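PDB 7KIS: peptidoglycan D,D-transpeptidase MrdA from Pseudomonas aeruginosa, which probably cross-links peptide stems of the peptidoglycan cell wall as a penicillin-binding D,D-transpeptidase of the inner membrane. Local coordinates for residues K472-R477 with D493-I498; L462-A467 with I579-V583; T67-I71 with I207-E212. The contacts are given in a common frame with arbitrary orientation. Residue numbers count along the deposited sequence, not the author numbering.

Contact 1. Residues K472-R477 with D493-I498; sequences KGHWIR and DPMPDI
Asp497 OD1 accepts two hydrogen bonds, from Trp475 N at 2.6 Å and from His474 ND1 at 2.9 Å, the latter a His-carboxylate hydrogen bond. Ile498 N donates to Gly473 O (2.9 Å). Trp475 NE1 is hydrogen-bonded to Arg407 O. Arg477 NH2 and Asp493 OD1, 3.5 Å apart, form a salt bridge of charges alone. Both segments are irregular loops of the transpeptidase domain, running 164° apart: His474 to Arg477 and 493-498 are extended, while Lys472 has positive phi just after helix 459-470. They flank strand 481-484. Gly473 CA lies 4.7 Å from Ile498 CA, and Trp475 CA 4.9 Å from Asp497 CA. At Gly473 (phi 95°, psi 0°) a CB would clash with Ile498 O. Over the Trp475 ring (chi1 -115°, chi2 108°) lies Met495 (chi1 m, chi2 -135°, chi3 p). Met495 SD is 3.8 Å from the six-membered centroid of Trp475, a Met-aromatic contact, and Met495 CB makes a CH-pi contact 3.9 Å from the five-membered centroid. Trp475 CD1 packs 4.0 Å from Ile498 CG1.

Contact 2. Residues L462-A467 with I579-V583; sequences LAQMTA and IAVAV
In the transpeptidase fold, helix 459-470 packs on one face of the five-stranded antiparallel sheet, over the central strand 579-585. Helix 591-607 lies on the other face, touching Val581 and Val583. The axes of 462-467 and 579-583 approach to 7.1 Å, with N-to-C directions 149° apart. Small side chains allow this closeness. Ala580 and Ala582 point at the helix, while Val581 and Val583 (both chi1 t) point away. Ala463 CA lies 4.8 Å from Ala582 CA, and Ala467 CA lies 5.3 Å from Ala580 CA. Ala463 CB meets Ala582 CB at 3.7 Å. Ala467 CB meets Ala580 CB at 4.0 Å. Leu462 CB lies 4.1 Å from Ala582 CB. With chi1 -86° and chi2 89°, the Leu462 side chain reaches Leu567 and Val569 of strand 566-572; it is about 10 Å from that of Ser327, the predicted acyl-ester serine. Thr466 takes chi1 m. Thr466 CG2 sits 4.0 Å from Val581 O, and Thr466 OG1 donates back to Leu462 O at 2.8 Å.

Contact 3. Residues T67-I71 with I207-E212; sequences TRGII and IERFYE
Arg68 extends from a loop toward segment 207-212, with chi1 to chi3 all t and chi4 at 84°. Its guanidinium meets two glutamates four residues apart, Glu208 in helix 206-210 and Glu212 at the start of helix 212-216. Arg68 NE donates to Glu208 OE1 at 3.0 Å. Arg68 NH1 donates to Glu212 OE2 at 2.9 Å, and more weakly to Glu212 OE1 at 2.8 Å. Arg68 NH2 donates to Glu212 OE1 at 2.8 Å, with a weak bond to Glu208 OE1 at 3.4 Å. The long side chain spans a wide gap: Arg68 CA and Glu212 CA are 9.0 Å apart. Glu208 (chi1 m, chi2 -90°) has further partners, Arg165 in a salt bridge at OE1 and Tyr167 OH at OE2. Glu212 (chi1 t, chi2 p) also takes Gly203 N at OE1 and Tyr196 OH at OE2. The loop backbone is held too, as Arg68 O accepts from Asn82 ND2 and Gly69 O from Arg165 NH1. Residues 67-70 are extended, and Ile71 enters strand 71-72. Ile71 (chi1 m, chi2 t) points at the helix. Ile71 CD1 lies 4.4 Å from Ile207 CG2 and 3.5 Å from Glu208 OE1. Helix 206-210 ends before Tyr211, which is the N-cap residue of helix 212-216. Together Arg68, Glu208 and Glu212 form a salt-bridge network, with both glutamates buried, in the N-terminal region that matches the PBP dimerisation domain family.

In the fold
Contact 3 comes first along the chain. It joins 67-71 to 207-212, 136 residues apart, and closes a long loop within the range of the dimerisation family. The other two contacts follow in series, in the transpeptidase range. Contact 2 opens at helix 459-470 and closes at strand 579-585, fixing helix to sheet. Contact 1 is nested inside that loop and ties together the loops on either side of strand 481-484. Contacts 1 and 2 touch through Trp475 and Gln464. Their centres are 14 Å apart, whereas contact 3 is centred 27 to 28 Å from both. Strands 71-72 and 481-484 belong to one mixed sheet, which links the two regions.

Contact 1. Residues K472-R477 with D493-I498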
loop_
_atom_site.group_PDB
_atom_site.type_symbol
_atom_site.label_atom_id
_atom_site.label_comp_id
_atom_site.label_asym_id
_atom_site.label_seq_id
_atom_site.Cartn_x
_atom_site.Cartn_y
_atom_site.Cartn_z
ATOM N N LYS A 472 -16.529 0.641 3.467
ATOM C CA LYS A 472 -17.692 -0.250 3.443
ATOM C C LYS A 472 -17.856 -0.950 2.095
ATOM O O LYS A 472 -18.976 -1.243 1.669
ATOM C CB LYS A 472 -18.978 0.502 3.801
ATOM C CG LYS A 472 -18.921 1.268 5.110
ATOM C CD LYS A 472 -18.632 0.345 6.276
ATOM C CE LYS A 472 -18.785 1.075 7.598
ATOM N NZ LYS A 472 -20.135 1.692 7.735
ATOM N N GLY A 473 -16.746 -1.223 1.413
ATOM C CA GLY A 473 -16.765 -2.028 0.212
ATOM C C GLY A 473 -16.838 -1.276 -1.099
ATOM O O GLY A 473 -16.858 -1.919 -2.157
ATOM N N HIS A 474 -16.876 0.054 -1.078
ATOM C CA HIS A 474 -16.886 0.818 -2.319
ATOM C C HIS A 474 -15.481 0.823 -2.903
ATOM O O HIS A 474 -14.538 1.300 -2.263
ATOM C CB HIS A 474 -17.383 2.245 -2.098
ATOM C CG HIS A 474 -17.586 3.007 -3.372
ATOM N ND1 HIS A 474 -17.570 2.400 -4.609
ATOM C CD2 HIS A 474 -17.806 4.323 -3.603
ATOM C CE1 HIS A 474 -17.773 3.308 -5.547
ATOM N NE2 HIS A 474 -17.918 4.483 -4.964
ATOM N N TRP A 475 -15.343 0.297 -4.116
ATOM C CA TRP A 475 -14.038 0.072 -4.723
ATOM C C TRP A 475 -13.633 1.317 -5.500
ATOM O O TRP A 475 -14.248 1.654 -6.516
ATOM C CB TRP A 475 -14.073 -1.153 -5.632
ATOM C CG TRP A 475 -13.210 -2.279 -5.161
ATOM C CD1 TRP A 475 -13.628 -3.461 -4.624
ATOM C CD2 TRP A 475 -11.779 -2.333 -5.188
ATOM N NE1 TRP A 475 -12.547 -4.249 -4.314
ATOM C CE2 TRP A 475 -11.399 -3.579 -4.651
ATOM C CE3 TRP A 475 -10.782 -1.450 -5.614
ATOM C CZ2 TRP A 475 -10.067 -3.963 -4.526
ATOM C CZ3 TRP A 475 -9.459 -1.833 -5.489
ATOM C CH2 TRP A 475 -9.113 -3.079 -4.950
ATOM N N ILE A 476 -12.594 1.996 -5.021
ATOM C CA ILE A 476 -11.948 3.082 -5.748
ATOM C C ILE A 476 -10.450 2.836 -5.690
ATOM O O ILE A 476 -9.873 2.743 -4.599
ATOM C CB ILE A 476 -12.290 4.461 -5.158
ATOM C CG1 ILE A 476 -13.806 4.652 -5.065
ATOM C CG2 ILE A 476 -11.657 5.567 -5.991
ATOM C CD1 ILE A 476 -14.225 5.720 -4.081
ATOM N N ARG A 477 -9.823 2.737 -6.857
ATOM C CA ARG A 477 -8.418 2.372 -6.918
ATOM C C ARG A 477 -7.549 3.508 -6.382
ATOM O O ARG A 477 -7.854 4.683 -6.610
ATOM C CB ARG A 477 -8.017 2.034 -8.352
ATOM C CG ARG A 477 -8.789 0.864 -8.936
ATOM C CD ARG A 477 -8.113 0.305 -10.175
ATOM N NE ARG A 477 -8.563 -1.054 -10.463
ATOM C CZ ARG A 477 -8.058 -1.821 -11.422
ATOM N NH1 ARG A 477 -7.081 -1.366 -12.195
ATOM N NH2 ARG A 477 -8.532 -3.046 -11.610
ATOM N N ASP A 493 -10.490 0.751 -16.122
ATOM C CA ASP A 493 -10.957 -0.568 -15.696
ATOM C C ASP A 493 -11.229 -0.535 -14.198
ATOM O O ASP A 493 -10.328 -0.802 -13.386
ATOM C CB ASP A 493 -9.936 -1.648 -16.048
ATOM C CG ASP A 493 -10.397 -3.036 -15.653
ATOM O OD1 ASP A 493 -9.674 -3.710 -14.888
ATOM O OD2 ASP A 493 -11.482 -3.454 -16.107
ATOM N N PRO A 494 -12.451 -0.209 -13.785
ATOM C CA PRO A 494 -12.776 -0.203 -12.355
ATOM C C PRO A 494 -12.874 -1.616 -11.798
ATOM O O PRO A 494 -12.821 -2.616 -12.517
ATOM C CB PRO A 494 -14.129 0.517 -12.291
ATOM C CG PRO A 494 -14.302 1.169 -13.637
ATOM C CD PRO A 494 -13.559 0.305 -14.604
ATOM N N MET A 495 -13.021 -1.682 -10.476
ATOM C CA MET A 495 -13.268 -2.926 -9.768
ATOM C C MET A 495 -14.676 -2.922 -9.186
ATOM O O MET A 495 -15.132 -1.889 -8.682
ATOM C CB MET A 495 -12.253 -3.142 -8.640
ATOM C CG MET A 495 -10.900 -3.653 -9.110
ATOM S SD MET A 495 -10.273 -5.001 -8.091
ATOM C CE MET A 495 -11.267 -6.368 -8.682
ATOM N N PRO A 496 -15.390 -4.044 -9.246
ATOM C CA PRO A 496 -16.747 -4.077 -8.688
ATOM C C PRO A 496 -16.718 -3.919 -7.177
ATOM O O PRO A 496 -15.841 -4.453 -6.495
ATOM C CB PRO A 496 -17.272 -5.460 -9.096
ATOM C CG PRO A 496 -16.349 -5.929 -10.184
ATOM C CD PRO A 496 -15.020 -5.321 -9.877
ATOM N N ASP A 497 -17.691 -3.176 -6.655
ATOM C CA ASP A 497 -17.785 -3.002 -5.215
ATOM C C ASP A 497 -18.084 -4.340 -4.545
ATOM O O ASP A 497 -18.606 -5.274 -5.161
ATOM C CB ASP A 497 -18.868 -1.982 -4.862
ATOM C CG ASP A 497 -18.590 -0.608 -5.444
ATOM O OD1 ASP A 497 -17.403 -0.263 -5.621
ATOM O OD2 ASP A 497 -19.561 0.129 -5.724
ATOM N N ILE A 498 -17.742 -4.427 -3.265
ATOM C CA ILE A 498 -17.963 -5.633 -2.477
ATOM C C ILE A 498 -19.288 -5.451 -1.748
ATOM O O ILE A 498 -19.379 -4.704 -0.769
ATOM C CB ILE A 498 -16.804 -5.899 -1.517
ATOM C CG1 ILE A 498 -15.507 -6.055 -2.311
ATOM C CG2 ILE A 498 -17.066 -7.148 -0.701
ATOM C CD1 ILE A 498 -14.267 -5.867 -1.487
HETATM O O HOH W 1 -12.141 1.158 -8.848
#

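Contact 2. Residues L462-A467 with I579-V583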
loop_
_atom_site.group_PDB
_atom_site.type_symbol
_atom_site.label_atom_id
_atom_site.label_comp_id
_atom_site.label_asym_id
_atom_site.label_seq_id
_atom_site.Cartn_x
_atom_site.Cartn_y
_atom_site.Cartn_z
ATOM N N LEU A 462 -2.138 -4.036 0.667
ATOM C CA LEU A 462 -2.586 -4.014 2.055
ATOM C C LEU A 462 -3.321 -2.719 2.376
ATOM O O LEU A 462 -4.398 -2.739 2.982
ATOM C CB LEU A 462 -1.393 -4.192 2.995
ATOM C CG LEU A 462 -0.933 -5.607 3.346
ATOM C CD1 LEU A 462 0.089 -6.109 2.343
ATOM C CD2 LEU A 462 -0.355 -5.634 4.748
ATOM N N ALA A 463 -2.745 -1.580 1.981
ATOM C CA ALA A 463 -3.361 -0.291 2.282
ATOM C C ALA A 463 -4.705 -0.135 1.585
ATOM O O ALA A 463 -5.630 0.471 2.138
ATOM C CB ALA A 463 -2.420 0.846 1.886
ATOM N N GLN A 464 -4.834 -0.672 0.371
ATOM C CA GLN A 464 -6.117 -0.615 -0.322
ATOM C C GLN A 464 -7.157 -1.479 0.380
ATOM O O GLN A 464 -8.336 -1.113 0.445
ATOM C CB GLN A 464 -5.948 -1.041 -1.781
ATOM C CG GLN A 464 -7.249 -1.132 -2.568
ATOM C CD GLN A 464 -8.131 0.096 -2.404
ATOM O OE1 GLN A 464 -7.645 1.227 -2.346
ATOM N NE2 GLN A 464 -9.439 -0.125 -2.330
ATOM N N MET A 465 -6.738 -2.628 0.914
ATOM C CA MET A 465 -7.641 -3.436 1.726
ATOM C C MET A 465 -8.073 -2.676 2.974
ATOM O O MET A 465 -9.232 -2.767 3.396
ATOM C CB MET A 465 -6.966 -4.753 2.104
ATOM C CG MET A 465 -7.605 -5.462 3.284
ATOM S SD MET A 465 -6.463 -6.555 4.149
ATOM C CE MET A 465 -7.297 -6.717 5.725
ATOM N N THR A 466 -7.156 -1.912 3.570
ATOM C CA THR A 466 -7.502 -1.116 4.741
ATOM C C THR A 466 -8.491 -0.014 4.386
ATOM O O THR A 466 -9.448 0.233 5.129
ATOM C CB THR A 466 -6.239 -0.519 5.360
ATOM O OG1 THR A 466 -5.186 -1.491 5.330
ATOM C CG2 THR A 466 -6.502 -0.103 6.795
ATOM N N ALA A 467 -8.272 0.667 3.258
ATOM C CA ALA A 467 -9.238 1.654 2.792
ATOM C C ALA A 467 -10.567 1.008 2.432
ATOM O O ALA A 467 -11.624 1.628 2.597
ATOM C CB ALA A 467 -8.677 2.414 1.589
ATOM N N ILE A 579 -8.483 8.444 7.113
ATOM C CA ILE A 579 -7.123 8.028 6.784
ATOM C C ILE A 579 -7.049 6.513 6.894
ATOM O O ILE A 579 -7.651 5.916 7.789
ATOM C CB ILE A 579 -6.085 8.708 7.709
ATOM C CG1 ILE A 579 -4.665 8.245 7.383
ATOM C CG2 ILE A 579 -6.385 8.425 9.175
ATOM C CD1 ILE A 579 -3.980 9.067 6.323
ATOM N N ALA A 580 -6.327 5.889 5.963
ATOM C CA ALA A 580 -6.049 4.458 5.997
ATOM C C ALA A 580 -4.560 4.251 5.764
ATOM O O ALA A 580 -4.015 4.736 4.769
ATOM C CB ALA A 580 -6.867 3.704 4.944
ATOM N N VAL A 581 -3.906 3.533 6.677
ATOM C CA VAL A 581 -2.454 3.395 6.679
ATOM C C VAL A 581 -2.086 1.919 6.737
ATOM O O VAL A 581 -2.718 1.139 7.460
ATOM C CB VAL A 581 -1.809 4.158 7.856
ATOM C CG1 VAL A 581 -0.293 4.126 7.752
ATOM C CG2 VAL A 581 -2.304 5.591 7.903
ATOM N N ALA A 582 -1.062 1.539 5.975
ATOM C CA ALA A 582 -0.440 0.225 6.067
ATOM C C ALA A 582 1.059 0.420 6.224
ATOM O O ALA A 582 1.676 1.148 5.440
ATOM C CB ALA A 582 -0.742 -0.632 4.835
ATOM N N VAL A 583 1.642 -0.216 7.238
ATOM C CA VAL A 583 3.051 -0.040 7.576
ATOM C C VAL A 583 3.736 -1.398 7.621
ATOM O O VAL A 583 3.227 -2.339 8.240
ATOM C CB VAL A 583 3.230 0.705 8.911
ATOM C CG1 VAL A 583 4.705 0.927 9.194
ATOM C CG2 VAL A 583 2.512 2.043 8.851
#

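Contact 3. Residues T67-I71 with I207-E212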
loop_
_atom_site.group_PDB
_atom_site.type_symbol
_atom_site.label_atom_id
_atom_site.label_comp_id
_atom_site.label_asym_id
_atom_site.label_seq_id
_atom_site.Cartn_x
_atom_site.Cartn_y
_atom_site.Cartn_z
ATOM N N THR A 67 8.735 22.104 -22.836
ATOM C CA THR A 67 9.108 22.098 -21.429
ATOM C C THR A 67 8.306 21.041 -20.682
ATOM O O THR A 67 7.098 20.896 -20.893
ATOM C CB THR A 67 8.875 23.470 -20.796
ATOM O OG1 THR A 67 7.486 23.623 -20.482
ATOM C CG2 THR A 67 9.295 24.577 -21.754
ATOM N N ARG A 68 8.986 20.303 -19.808
ATOM C CA ARG A 68 8.325 19.246 -19.054
ATOM C C ARG A 68 7.303 19.834 -18.090
ATOM O O ARG A 68 7.500 20.919 -17.534
ATOM C CB ARG A 68 9.352 18.409 -18.292
ATOM C CG ARG A 68 8.804 17.079 -17.798
ATOM C CD ARG A 68 9.914 16.115 -17.417
ATOM N NE ARG A 68 9.380 14.824 -16.990
ATOM C CZ ARG A 68 9.034 13.847 -17.821
ATOM N NH1 ARG A 68 9.168 14.010 -19.131
ATOM N NH2 ARG A 68 8.555 12.707 -17.344
ATOM N N GLY A 69 6.203 19.110 -17.896
ATOM C CA GLY A 69 5.146 19.600 -17.032
ATOM C C GLY A 69 5.589 19.657 -15.580
ATOM O O GLY A 69 6.340 18.808 -15.100
ATOM N N ILE A 70 5.114 20.678 -14.879
ATOM C CA ILE A 70 5.434 20.862 -13.470
ATOM C C ILE A 70 4.643 19.865 -12.633
ATOM O O ILE A 70 3.512 19.493 -12.970
ATOM C CB ILE A 70 5.145 22.318 -13.052
ATOM C CG1 ILE A 70 5.776 23.289 -14.050
ATOM C CG2 ILE A 70 5.688 22.597 -11.680
ATOM C CD1 ILE A 70 7.289 23.233 -14.081
ATOM N N ILE A 71 5.241 19.417 -11.530
ATOM C CA ILE A 71 4.611 18.475 -10.611
ATOM C C ILE A 71 4.427 19.155 -9.262
ATOM O O ILE A 71 5.388 19.681 -8.689
ATOM C CB ILE A 71 5.437 17.184 -10.463
ATOM C CG1 ILE A 71 5.604 16.501 -11.822
ATOM C CG2 ILE A 71 4.774 16.243 -9.474
ATOM C CD1 ILE A 71 6.315 15.166 -11.749
ATOM N N ILE A 207 6.180 8.526 -11.330
ATOM C CA ILE A 207 5.199 9.347 -12.037
ATOM C C ILE A 207 5.773 9.920 -13.328
ATOM O O ILE A 207 5.049 10.065 -14.322
ATOM C CB ILE A 207 4.684 10.459 -11.103
ATOM C CG1 ILE A 207 3.854 9.855 -9.969
ATOM C CG2 ILE A 207 3.855 11.480 -11.872
ATOM C CD1 ILE A 207 2.505 9.334 -10.420
ATOM N N GLU A 208 7.067 10.250 -13.344
ATOM C CA GLU A 208 7.672 10.819 -14.547
ATOM C C GLU A 208 7.500 9.894 -15.746
ATOM O O GLU A 208 7.283 10.357 -16.871
ATOM C CB GLU A 208 9.154 11.103 -14.306
ATOM C CG GLU A 208 9.428 12.092 -13.188
ATOM C CD GLU A 208 9.478 13.528 -13.677
ATOM O OE1 GLU A 208 8.474 14.001 -14.250
ATOM O OE2 GLU A 208 10.523 14.184 -13.488
ATOM N N ARG A 209 7.608 8.585 -15.524
ATOM C CA ARG A 209 7.472 7.615 -16.604
ATOM C C ARG A 209 6.010 7.334 -16.944
ATOM O O ARG A 209 5.607 7.430 -18.108
ATOM C CB ARG A 209 8.192 6.324 -16.234
ATOM C CG ARG A 209 8.429 5.413 -17.408
ATOM C CD ARG A 209 8.493 3.989 -16.933
ATOM N NE ARG A 209 9.631 3.269 -17.491
ATOM C CZ ARG A 209 9.547 2.412 -18.502
ATOM N NH1 ARG A 209 8.370 2.157 -19.060
ATOM N NH2 ARG A 209 10.635 1.802 -18.951
ATOM N N PHE A 210 5.213 6.941 -15.940
ATOM C CA PHE A 210 3.822 6.561 -16.183
ATOM C C PHE A 210 3.079 7.635 -16.965
ATOM O O PHE A 210 2.284 7.329 -17.861
ATOM C CB PHE A 210 3.115 6.287 -14.851
ATOM C CG PHE A 210 1.842 5.493 -14.984
ATOM C CD1 PHE A 210 0.662 6.105 -15.376
ATOM C CD2 PHE A 210 1.825 4.136 -14.705
ATOM C CE1 PHE A 210 -0.508 5.377 -15.497
ATOM C CE2 PHE A 210 0.658 3.403 -14.823
ATOM C CZ PHE A 210 -0.509 4.025 -15.221
ATOM N N TYR A 211 3.325 8.902 -16.638
ATOM C CA TYR A 211 2.715 10.028 -17.330
ATOM C C TYR A 211 3.728 10.781 -18.186
ATOM O O TYR A 211 3.636 12.003 -18.337
ATOM C CB TYR A 211 2.057 10.971 -16.329
ATOM C CG TYR A 211 0.835 10.400 -15.651
ATOM C CD1 TYR A 211 -0.323 10.135 -16.370
ATOM C CD2 TYR A 211 0.838 10.128 -14.289
ATOM C CE1 TYR A 211 -1.444 9.616 -15.753
ATOM C CE2 TYR A 211 -0.279 9.608 -13.663
ATOM C CZ TYR A 211 -1.417 9.354 -14.400
ATOM O OH TYR A 211 -2.533 8.837 -13.785
ATOM N N GLU A 212 4.706 10.063 -18.744
ATOM C CA GLU A 212 5.696 10.701 -19.606
ATOM C C GLU A 212 5.038 11.349 -20.817
ATOM O O GLU A 212 5.440 12.439 -21.240
ATOM C CB GLU A 212 6.746 9.680 -20.043
ATOM C CG GLU A 212 7.669 10.169 -21.145
ATOM C CD GLU A 212 8.570 11.301 -20.691
ATOM O OE1 GLU A 212 9.135 11.207 -19.581
ATOM O OE2 GLU A 212 8.712 12.288 -21.444
#